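Local structure of trichosurin (Trichosurus vulpecula, 2R74) at residues His29-Ala34 against Asp159-Asp164; Ser36-Ile41 against Gly151-Asn156; Asn97-Glu102 against Ala110-Tyr115. The protein probably binds and carries small molecules in its barrel, as a secreted, homodimeric lipocalin of milk. The protein carries 1 engineered substitution. All blocks are in the same frame, centred on the assembly; numbering follows the deposited sequence.

In the fold
All three contacts tie together a single lipocalin barrel and its flanking segments, and each does so differently. Contact 1 is a buried closure in which strand 29-35 meets the chain after strand 157-159. Contact 2 touches it, Ile41 lying against Leu33 and Ala34, but joins two loops through an arginine-to-carbonyl bond, a water and thin packing at a partly exposed place. Contact 3, partly buried, lies across the chain's centre from contact 1, about 17 Å away centre to centre, and is a regular hairpin of paired backbone bonds, with aromatic side chains and, near its turn, a salt bridge. Contacts 2 and 3 both reach the second subunit, whereas contact 1 stays within its own chain.

Contact 1. Residues His29-Ala34 against Asp159-Asp164; sequences HTVVLA and DISEVD. With ZN (zinc ion), chain C.
The first barrel strand and the segment that leaves the end strand 157-159 come together here around the carbonyl of Val31. Val32 and Asp159 form an antiparallel, non-hydrogen-bonded pair with CA atoms 4.4 Å apart, and beyond it the second segment turns out of the sheet. Val31 O receives Ile160 N at 2.9 Å, a bent bond (132° at the hydrogen) whose donor stands above the carbonyl plane, and a weak second bond from Ser161 N. The same Ser161 N-H is held more closely by Asp159 OD1, at 2.9 Å and nearly in line with the carboxylate C-O bond, which defines an Asx turn. Ser161 OG also donates to OD1, so this one oxygen takes both the backbone N-H and the hydroxyl of Ser161, while Asp159 OD2 makes a salt bridge to Lys140 of helix 137-148. Apolar packing completes the seam. Ile160 has CG1 between its backbone N and carbonyl carbon (chi1 62°), which sends CD1 over Thr30, close against its carbonyl O and a tight 3.4 Å from Thr30 CG2, the two side chains set at a slant. Thr30 OG1 turns elsewhere, bonding to Ile51 N. Val31 CG1 reaches Ser161 CB at 3.8 Å. At the start of the strand, His29 NE2 coordinates the zinc ion at 2.2 Å, a site it shares with His27. Val31 and Val32 both face Leu128 of strand 121-130, a classic beta bulge, and Val32 also packs against Phe143 of the helix. A few residues further on, Cys166 is joined to Cys73 by a disulfide. A helix beside the first strand, a short end strand and a disulfide-tied C-terminal segment are features seen in many secreted lipocalin barrels.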
loop_
_atom_site.group_PDB
_atom_site.type_symbol
_atom_site.label_atom_id
_atom_site.label_comp_id
_atom_site.label_asym_id
_atom_site.label_seq_id
_atom_site.Cartn_x
_atom_site.Cartn_y
_atom_site.Cartn_z
ATOM N N HIS A 29 9.407 20.233 -4.048
ATOM C CA HIS A 29 10.633 19.733 -4.669
ATOM C C HIS A 29 10.789 18.256 -4.315
ATOM O O HIS A 29 10.521 17.866 -3.180
ATOM C CB HIS A 29 11.852 20.476 -4.114
ATOM C CG HIS A 29 12.093 21.818 -4.735
ATOM N ND1 HIS A 29 12.864 21.983 -5.865
ATOM C CD2 HIS A 29 11.691 23.056 -4.369
ATOM C CE1 HIS A 29 12.931 23.268 -6.167
ATOM N NE2 HIS A 29 12.228 23.940 -5.275
ATOM N N THR A 30 11.220 17.435 -5.269
ATOM C CA THR A 30 11.435 16.023 -4.973
ATOM C C THR A 30 12.835 15.951 -4.375
ATOM O O THR A 30 13.801 16.369 -5.005
ATOM C CB THR A 30 11.374 15.140 -6.243
ATOM O OG1 THR A 30 10.049 15.178 -6.794
ATOM C CG2 THR A 30 11.730 13.692 -5.895
ATOM N N VAL A 31 12.938 15.433 -3.156
ATOM C CA VAL A 31 14.227 15.336 -2.475
ATOM C C VAL A 31 14.788 13.910 -2.405
ATOM O O VAL A 31 15.994 13.711 -2.531
ATOM C CB VAL A 31 14.116 15.922 -1.057
ATOM C CG1 VAL A 31 15.476 15.899 -0.365
ATOM C CG2 VAL A 31 13.578 17.357 -1.144
ATOM N N VAL A 32 13.920 12.922 -2.200
ATOM C CA VAL A 32 14.362 11.529 -2.140
ATOM C C VAL A 32 13.355 10.590 -2.807
ATOM O O VAL A 32 12.138 10.749 -2.655
ATOM C CB VAL A 32 14.554 11.031 -0.685
ATOM C CG1 VAL A 32 15.159 9.630 -0.705
ATOM C CG2 VAL A 32 15.454 11.977 0.100
ATOM N N LEU A 33 13.878 9.621 -3.556
ATOM C CA LEU A 33 13.059 8.621 -4.229
ATOM C C LEU A 33 13.549 7.249 -3.772
ATOM O O LEU A 33 14.756 7.026 -3.613
ATOM C CB LEU A 33 13.219 8.713 -5.749
ATOM C CG LEU A 33 12.745 9.973 -6.469
ATOM C CD1 LEU A 33 13.043 9.843 -7.959
ATOM C CD2 LEU A 33 11.252 10.164 -6.237
ATOM N N ALA A 34 12.619 6.332 -3.550
ATOM C CA ALA A 34 12.983 4.982 -3.130
ATOM C C ALA A 34 12.010 4.022 -3.786
ATOM O O ALA A 34 10.815 4.298 -3.863
ATOM C CB ALA A 34 12.915 4.857 -1.617
ATOM N N ASP A 159 18.798 9.885 -3.153
ATOM C CA ASP A 159 18.688 11.235 -2.625
ATOM C C ASP A 159 19.033 12.130 -3.810
ATOM O O ASP A 159 20.194 12.239 -4.187
ATOM C CB ASP A 159 19.708 11.444 -1.509
ATOM C CG ASP A 159 19.633 12.829 -0.902
ATOM O OD1 ASP A 159 19.143 13.755 -1.581
ATOM O OD2 ASP A 159 20.082 12.994 0.251
ATOM N N ILE A 160 18.039 12.770 -4.410
ATOM C CA ILE A 160 18.341 13.607 -5.562
ATOM C C ILE A 160 18.670 15.055 -5.226
ATOM O O ILE A 160 18.982 15.840 -6.119
ATOM C CB ILE A 160 17.202 13.578 -6.594
ATOM C CG1 ILE A 160 15.920 14.132 -5.979
ATOM C CG2 ILE A 160 16.986 12.148 -7.087
ATOM C CD1 ILE A 160 14.829 14.357 -6.993
ATOM N N SER A 161 18.612 15.410 -3.945
ATOM C CA SER A 161 18.927 16.777 -3.540
ATOM C C SER A 161 20.391 17.041 -3.861
ATOM O O SER A 161 20.786 18.168 -4.149
ATOM C CB SER A 161 18.702 16.964 -2.036
ATOM O OG SER A 161 19.641 16.215 -1.280
ATOM N N GLU A 162 21.184 15.977 -3.817
ATOM C CA GLU A 162 22.614 16.046 -4.078
ATOM C C GLU A 162 22.947 15.721 -5.527
ATOM O O GLU A 162 24.064 15.305 -5.837
ATOM C CB GLU A 162 23.343 15.071 -3.154
ATOM C CG GLU A 162 22.746 13.671 -3.167
ATOM C CD GLU A 162 23.370 12.756 -2.129
ATOM O OE1 GLU A 162 23.359 13.118 -0.933
ATOM O OE2 GLU A 162 23.864 11.671 -2.509
ATOM N N VAL A 163 21.975 15.909 -6.414
ATOM C CA VAL A 163 22.168 15.630 -7.832
ATOM C C VAL A 163 21.444 16.656 -8.692
ATOM O O VAL A 163 20.390 17.163 -8.313
ATOM C CB VAL A 163 21.641 14.220 -8.198
ATOM C CG1 VAL A 163 21.686 14.019 -9.703
ATOM C CG2 VAL A 163 22.474 13.157 -7.502
ATOM N N ASP A 164 22.020 16.978 -9.845
ATOM C CA ASP A 164 21.389 17.934 -10.743
ATOM C C ASP A 164 20.388 17.156 -11.588
ATOM O O ASP A 164 20.681 16.067 -12.082
ATOM C CB ASP A 164 22.426 18.611 -11.640
ATOM C CG ASP A 164 22.941 17.697 -12.728
ATOM O OD1 ASP A 164 23.470 16.613 -12.395
ATOM O OD2 ASP A 164 22.814 18.061 -13.918
HETATM ZN ZN ZN C . 11.633 26.000 -4.768
#

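Contact 2. Residues Ser36-Ile41 against Gly151-Asn156; sequences SDRSLI and GFRREN
A direct hydrogen bond joins Arg38 to Glu155 between these two loops, and the other interactions gather round it. Arg38 NE donates to Glu155 O at 2.7 Å with 152° at the hydrogen. The oxygen lies near the guanidinium plane, at its edge, whereas from the acceptor's side the donor stands above the carbonyl plane. The arginine gets there as a straight rod: CG is trans to the backbone N (chi1 -162°) and the chain stays extended to NE, leaving NH1 for a salt bridge with Glu42. A water adds a looser link, accepting from Arg38 N at 3.1 Å and more weakly from Asn156 ND2, whose stronger partner is Ser35 O.

Contacts along the arginine chains form a second group. Arg153 crosses Arg38 at about a right angle and brings NH2, edge on, to within 3.5 Å of Arg38 CD, so that one cation rests on the aliphatic part of the other. The two guanidinium planes are only 20° apart, but Arg38 NE and Arg153 NH2 remain 4.7 Å from each other. Asn156 OD1 lies 3.6 Å from Arg38 CD.

Van der Waals contacts form the third group: Ser36 CB meets Phe152 CE2 obliquely at 3.6 Å, and Ile41 CD1 abuts the carbonyl Asn156 O at 3.7 Å. The hydroxyl of Ser36 is engaged instead by Asn123 and the backbone of Val124.

Both loops are tied to regular elements nearby. Phe152 stacks on Phe147 of helix 137-148 and touches Val124 of strand 121-130, Ile41 rests on Leu33 and Ser35 of strand 29-35, and Val122 and Gly120 of the second subunit pack against Ser36 and Phe152 respectively.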
loop_
_atom_site.group_PDB
_atom_site.type_symbol
_atom_site.label_atom_id
_atom_site.label_comp_id
_atom_site.label_asym_id
_atom_site.label_seq_id
_atom_site.Cartn_x
_atom_site.Cartn_y
_atom_site.Cartn_z
ATOM N N SER A 36 11.096 -0.396 -4.828
ATOM C CA SER A 36 11.361 -1.827 -4.742
ATOM C C SER A 36 12.060 -2.290 -6.024
ATOM O O SER A 36 12.760 -3.304 -6.030
ATOM C CB SER A 36 10.049 -2.589 -4.542
ATOM O OG SER A 36 9.062 -2.128 -5.445
ATOM N N ASP A 37 11.860 -1.537 -7.102
ATOM C CA ASP A 37 12.482 -1.829 -8.398
ATOM C C ASP A 37 13.278 -0.585 -8.757
ATOM O O ASP A 37 12.716 0.407 -9.221
ATOM C CB ASP A 37 11.415 -2.085 -9.472
ATOM C CG ASP A 37 12.020 -2.357 -10.855
ATOM O OD1 ASP A 37 13.222 -2.078 -11.066
ATOM O OD2 ASP A 37 11.278 -2.833 -11.740
ATOM N N ARG A 38 14.587 -0.652 -8.539
ATOM C CA ARG A 38 15.478 0.470 -8.794
ATOM C C ARG A 38 15.336 1.110 -10.164
ATOM O O ARG A 38 15.383 2.331 -10.280
ATOM C CB ARG A 38 16.934 0.043 -8.578
ATOM C CG ARG A 38 17.892 1.210 -8.390
ATOM C CD ARG A 38 19.232 0.742 -7.851
ATOM N NE ARG A 38 20.136 1.849 -7.545
ATOM C CZ ARG A 38 20.715 2.621 -8.459
ATOM N NH1 ARG A 38 20.488 2.410 -9.747
ATOM N NH2 ARG A 38 21.529 3.601 -8.086
ATOM N N SER A 39 15.158 0.302 -11.203
ATOM C CA SER A 39 15.036 0.854 -12.548
ATOM C C SER A 39 13.877 1.838 -12.687
ATOM O O SER A 39 13.911 2.717 -13.545
ATOM C CB SER A 39 14.902 -0.269 -13.590
ATOM O OG SER A 39 13.645 -0.918 -13.525
ATOM N N LEU A 40 12.858 1.708 -11.843
ATOM C CA LEU A 40 11.710 2.617 -11.910
ATOM C C LEU A 40 12.101 4.071 -11.642
ATOM O O LEU A 40 11.471 4.998 -12.158
ATOM C CB LEU A 40 10.630 2.200 -10.904
ATOM C CG LEU A 40 9.876 0.896 -11.177
ATOM C CD1 LEU A 40 8.905 0.621 -10.038
ATOM C CD2 LEU A 40 9.131 0.994 -12.500
ATOM N N ILE A 41 13.140 4.271 -10.838
ATOM C CA ILE A 41 13.576 5.623 -10.506
ATOM C C ILE A 41 14.957 6.008 -11.040
ATOM O O ILE A 41 15.492 7.060 -10.689
ATOM C CB ILE A 41 13.534 5.847 -8.979
ATOM C CG1 ILE A 41 14.340 4.765 -8.264
ATOM C CG2 ILE A 41 12.087 5.827 -8.499
ATOM C CD1 ILE A 41 14.390 4.934 -6.763
ATOM N N GLY A 151 12.941 -4.286 4.361
ATOM C CA GLY A 151 13.709 -5.223 3.557
ATOM C C GLY A 151 14.322 -4.754 2.252
ATOM O O GLY A 151 14.776 -5.582 1.459
ATOM N N PHE A 152 14.353 -3.447 2.015
ATOM C CA PHE A 152 14.924 -2.932 0.778
ATOM C C PHE A 152 16.363 -2.468 0.947
ATOM O O PHE A 152 16.744 -1.956 1.996
ATOM C CB PHE A 152 14.048 -1.802 0.237
ATOM C CG PHE A 152 12.636 -2.228 -0.029
ATOM C CD1 PHE A 152 11.602 -1.802 0.782
ATOM C CD2 PHE A 152 12.354 -3.113 -1.062
ATOM C CE1 PHE A 152 10.311 -2.253 0.574
ATOM C CE2 PHE A 152 11.070 -3.568 -1.274
ATOM C CZ PHE A 152 10.045 -3.137 -0.455
ATOM N N ARG A 153 17.159 -2.653 -0.102
ATOM C CA ARG A 153 18.569 -2.283 -0.071
ATOM C C ARG A 153 18.794 -0.778 -0.160
ATOM O O ARG A 153 18.051 -0.061 -0.837
ATOM C CB ARG A 153 19.313 -2.993 -1.210
ATOM C CG ARG A 153 18.960 -2.491 -2.604
ATOM C CD ARG A 153 19.417 -3.459 -3.698
ATOM N NE ARG A 153 19.460 -2.812 -5.010
ATOM C CZ ARG A 153 19.102 -3.395 -6.151
ATOM N NH1 ARG A 153 18.664 -4.648 -6.153
ATOM N NH2 ARG A 153 19.183 -2.724 -7.293
ATOM N N ARG A 154 19.825 -0.308 0.534
ATOM C CA ARG A 154 20.174 1.107 0.544
ATOM C C ARG A 154 20.401 1.618 -0.877
ATOM O O ARG A 154 20.203 2.800 -1.162
ATOM C CB ARG A 154 21.431 1.325 1.401
ATOM C CG ARG A 154 22.077 2.695 1.248
ATOM C CD ARG A 154 23.127 2.957 2.325
ATOM N NE ARG A 154 22.542 3.525 3.539
ATOM C CZ ARG A 154 22.510 2.917 4.722
ATOM N NH1 ARG A 154 23.031 1.707 4.868
ATOM N NH2 ARG A 154 21.954 3.525 5.762
ATOM N N GLU A 155 20.797 0.714 -1.769
ATOM C CA GLU A 155 21.060 1.056 -3.162
ATOM C C GLU A 155 19.793 1.527 -3.883
ATOM O O GLU A 155 19.871 2.183 -4.925
ATOM C CB GLU A 155 21.617 -0.161 -3.915
ATOM C CG GLU A 155 22.523 -1.087 -3.105
ATOM C CD GLU A 155 23.746 -0.387 -2.554
ATOM O OE1 GLU A 155 24.383 0.382 -3.307
ATOM O OE2 GLU A 155 24.078 -0.614 -1.372
ATOM N N ASN A 156 18.631 1.189 -3.333
ATOM C CA ASN A 156 17.362 1.550 -3.956
ATOM C C ASN A 156 16.781 2.875 -3.480
ATOM O O ASN A 156 15.637 3.206 -3.798
ATOM C CB ASN A 156 16.339 0.431 -3.745
ATOM C CG ASN A 156 16.511 -0.709 -4.739
ATOM O OD1 ASN A 156 17.632 -1.049 -5.119
ATOM N ND2 ASN A 156 15.398 -1.304 -5.160
HETATM O O HOH W 1 15.980 -3.282 -7.800
#

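Contact 3. Residues Asn97-Glu102 against Ala110-Tyr115; sequences NDVYYE and AKFIFY. Engineered in segment 97-102: Glu102 (natural residue Gly).
Phe112 takes Tyr101 CD1 over one face, 3.6 Å above the ring plane and toward its rim, while Val99 CG1 comes to its edge. The Tyr101 and Phe112 rings meet obliquely, their planes at 43°, and Ala110 CB lies in the plane of the Tyr101 ring at its edge, 3.8 Å from CE1. Phe114 is covered on one face by Val99, which lies alongside it pointing the same way; CG2 makes an off-centre CH-pi contact 4.1 Å from the ring centroid. Tyr100 and Tyr115, on the other side of the sheet, meet rim to rim with planes at 80°, Tyr100 CD2 in the plane of the Tyr115 ring and 3.7 Å from CE1.

The frame for these rings is an antiparallel hairpin of the lipocalin barrel, strands 96-102 and 109-118. Asp98 pairs with Tyr115, Tyr100 with Ile113 and Glu102 with Lys111 through double backbone bonds, as in Ile113 N to Tyr100 O at 2.9 Å. Val99 opposite Phe114 and Tyr101 opposite Phe112 are the non-hydrogen-bonded pairs between them. The Val99 and Phe114 side probably faces the ligand cavity, since an isopropyl alcohol, likely from the crystallisation liquor, lies near Phe114. The opposite side meets the second subunit, where Tyr100 OH bonds to Tyr115 OH of the second subunit, and Tyr115 OH to Tyr117 OH of that subunit.

Close to the turn that connects the two strands, the engineered Glu102 runs extended beside Lys111, which bends at chi2 and again at chi3, the latter -68°, to set NZ 2.7 Å from OE1 in a salt bridge. Replacing Lys111 by an alanine would probably leave OE1 without its cationic mate and the carboxylate held chiefly through OE2. That oxygen accepts from Gln88 NE2 of the second subunit and lies 3.8 Å from Ile113 CD1.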
loop_
_atom_site.group_PDB
_atom_site.type_symbol
_atom_site.label_atom_id
_atom_site.label_comp_id
_atom_site.label_asym_id
_atom_site.label_seq_id
_atom_site.Cartn_x
_atom_site.Cartn_y
_atom_site.Cartn_z
ATOM N N ASN A 97 -2.317 2.913 -9.745
ATOM C CA ASN A 97 -1.596 3.140 -8.492
ATOM C C ASN A 97 -2.493 3.515 -7.327
ATOM O O ASN A 97 -3.440 4.287 -7.485
ATOM C CB ASN A 97 -0.587 4.288 -8.648
ATOM C CG ASN A 97 0.333 4.118 -9.840
ATOM O OD1 ASN A 97 1.435 3.571 -9.726
ATOM N ND2 ASN A 97 -0.116 4.596 -11.000
ATOM N N ASP A 98 -2.184 2.963 -6.159
ATOM C CA ASP A 98 -2.887 3.314 -4.934
ATOM C C ASP A 98 -1.896 4.318 -4.338
ATOM O O ASP A 98 -0.728 3.985 -4.147
ATOM C CB ASP A 98 -3.018 2.115 -3.992
ATOM C CG ASP A 98 -4.025 1.095 -4.474
ATOM O OD1 ASP A 98 -5.104 1.503 -4.945
ATOM O OD2 ASP A 98 -3.746 -0.118 -4.355
ATOM N N VAL A 99 -2.347 5.535 -4.057
ATOM C CA VAL A 99 -1.467 6.572 -3.523
ATOM C C VAL A 99 -1.830 7.000 -2.100
ATOM O O VAL A 99 -2.971 7.377 -1.834
ATOM C CB VAL A 99 -1.497 7.828 -4.430
ATOM C CG1 VAL A 99 -0.530 8.883 -3.902
ATOM C CG2 VAL A 99 -1.152 7.446 -5.865
ATOM N N TYR A 100 -0.850 6.956 -1.199
ATOM C CA TYR A 100 -1.065 7.344 0.191
ATOM C C TYR A 100 -0.186 8.528 0.570
ATOM O O TYR A 100 1.022 8.524 0.326
ATOM C CB TYR A 100 -0.766 6.166 1.125
ATOM C CG TYR A 100 -1.712 4.996 0.945
ATOM C CD1 TYR A 100 -2.899 4.913 1.666
ATOM C CD2 TYR A 100 -1.421 3.982 0.043
ATOM C CE1 TYR A 100 -3.765 3.846 1.490
ATOM C CE2 TYR A 100 -2.278 2.919 -0.141
ATOM C CZ TYR A 100 -3.441 2.852 0.580
ATOM O OH TYR A 100 -4.279 1.779 0.393
ATOM N N TYR A 101 -0.807 9.540 1.169
ATOM C CA TYR A 101 -0.110 10.746 1.598
ATOM C C TYR A 101 0.142 10.688 3.102
ATOM O O TYR A 101 -0.721 10.253 3.868
ATOM C CB TYR A 101 -0.957 11.984 1.262
ATOM C CG TYR A 101 -0.551 13.229 2.024
ATOM C CD1 TYR A 101 0.637 13.888 1.740
ATOM C CD2 TYR A 101 -1.352 13.732 3.043
ATOM C CE1 TYR A 101 1.017 15.015 2.450
ATOM C CE2 TYR A 101 -0.980 14.857 3.755
ATOM C CZ TYR A 101 0.206 15.493 3.452
ATOM O OH TYR A 101 0.575 16.616 4.151
ATOM N N GLU A 102 1.333 11.107 3.517
ATOM C CA GLU A 102 1.694 11.123 4.930
ATOM C C GLU A 102 2.599 12.324 5.217
ATOM O O GLU A 102 3.350 12.761 4.351
ATOM C CB GLU A 102 2.464 9.850 5.323
ATOM C CG GLU A 102 1.792 8.537 5.012
ATOM C CD GLU A 102 2.582 7.337 5.510
ATOM O OE1 GLU A 102 3.794 7.474 5.742
ATOM O OE2 GLU A 102 1.991 6.258 5.653
ATOM N N ALA A 110 6.273 16.470 2.543
ATOM C CA ALA A 110 5.139 15.633 2.187
ATOM C C ALA A 110 5.681 14.295 1.706
ATOM O O ALA A 110 6.647 14.250 0.947
ATOM C CB ALA A 110 4.316 16.292 1.078
ATOM N N LYS A 111 5.085 13.202 2.172
ATOM C CA LYS A 111 5.516 11.891 1.724
ATOM C C LYS A 111 4.378 11.242 0.959
ATOM O O LYS A 111 3.247 11.200 1.440
ATOM C CB LYS A 111 5.888 10.977 2.892
ATOM C CG LYS A 111 6.466 9.658 2.404
ATOM C CD LYS A 111 6.104 8.467 3.280
ATOM C CE LYS A 111 6.758 8.535 4.636
ATOM N NZ LYS A 111 6.478 7.283 5.396
ATOM N N PHE A 112 4.677 10.754 -0.239
ATOM C CA PHE A 112 3.685 10.072 -1.052
ATOM C C PHE A 112 4.197 8.668 -1.355
ATOM O O PHE A 112 5.295 8.498 -1.885
ATOM C CB PHE A 112 3.431 10.830 -2.361
ATOM C CG PHE A 112 2.642 12.101 -2.187
ATOM C CD1 PHE A 112 3.284 13.322 -2.020
ATOM C CD2 PHE A 112 1.254 12.073 -2.189
ATOM C CE1 PHE A 112 2.554 14.492 -1.861
ATOM C CE2 PHE A 112 0.518 13.241 -2.028
ATOM C CZ PHE A 112 1.170 14.448 -1.866
ATOM N N ILE A 113 3.404 7.668 -0.993
ATOM C CA ILE A 113 3.759 6.277 -1.238
ATOM C C ILE A 113 2.911 5.750 -2.387
ATOM O O ILE A 113 1.685 5.745 -2.307
ATOM C CB ILE A 113 3.473 5.411 -0.008
ATOM C CG1 ILE A 113 4.293 5.916 1.178
ATOM C CG2 ILE A 113 3.782 3.952 -0.321
ATOM C CD1 ILE A 113 3.905 5.266 2.493
ATOM N N PHE A 114 3.567 5.313 -3.456
ATOM C CA PHE A 114 2.857 4.779 -4.604
ATOM C C PHE A 114 3.001 3.271 -4.678
ATOM O O PHE A 114 4.117 2.740 -4.652
ATOM C CB PHE A 114 3.405 5.343 -5.920
ATOM C CG PHE A 114 3.090 6.789 -6.157
ATOM C CD1 PHE A 114 3.625 7.775 -5.348
ATOM C CD2 PHE A 114 2.276 7.164 -7.214
ATOM C CE1 PHE A 114 3.354 9.114 -5.592
ATOM C CE2 PHE A 114 2.002 8.497 -7.460
ATOM C CZ PHE A 114 2.541 9.471 -6.648
ATOM N N TYR A 115 1.872 2.585 -4.764
ATOM C CA TYR A 115 1.879 1.141 -4.936
ATOM C C TYR A 115 1.451 1.005 -6.390
ATOM O O TYR A 115 0.279 1.191 -6.723
ATOM C CB TYR A 115 0.874 0.468 -4.003
ATOM C CG TYR A 115 1.322 0.475 -2.558
ATOM C CD1 TYR A 115 0.810 1.397 -1.653
ATOM C CD2 TYR A 115 2.290 -0.414 -2.113
ATOM C CE1 TYR A 115 1.254 1.434 -0.345
ATOM C CE2 TYR A 115 2.744 -0.384 -0.808
ATOM C CZ TYR A 115 2.222 0.542 0.071
ATOM O OH TYR A 115 2.686 0.587 1.364
#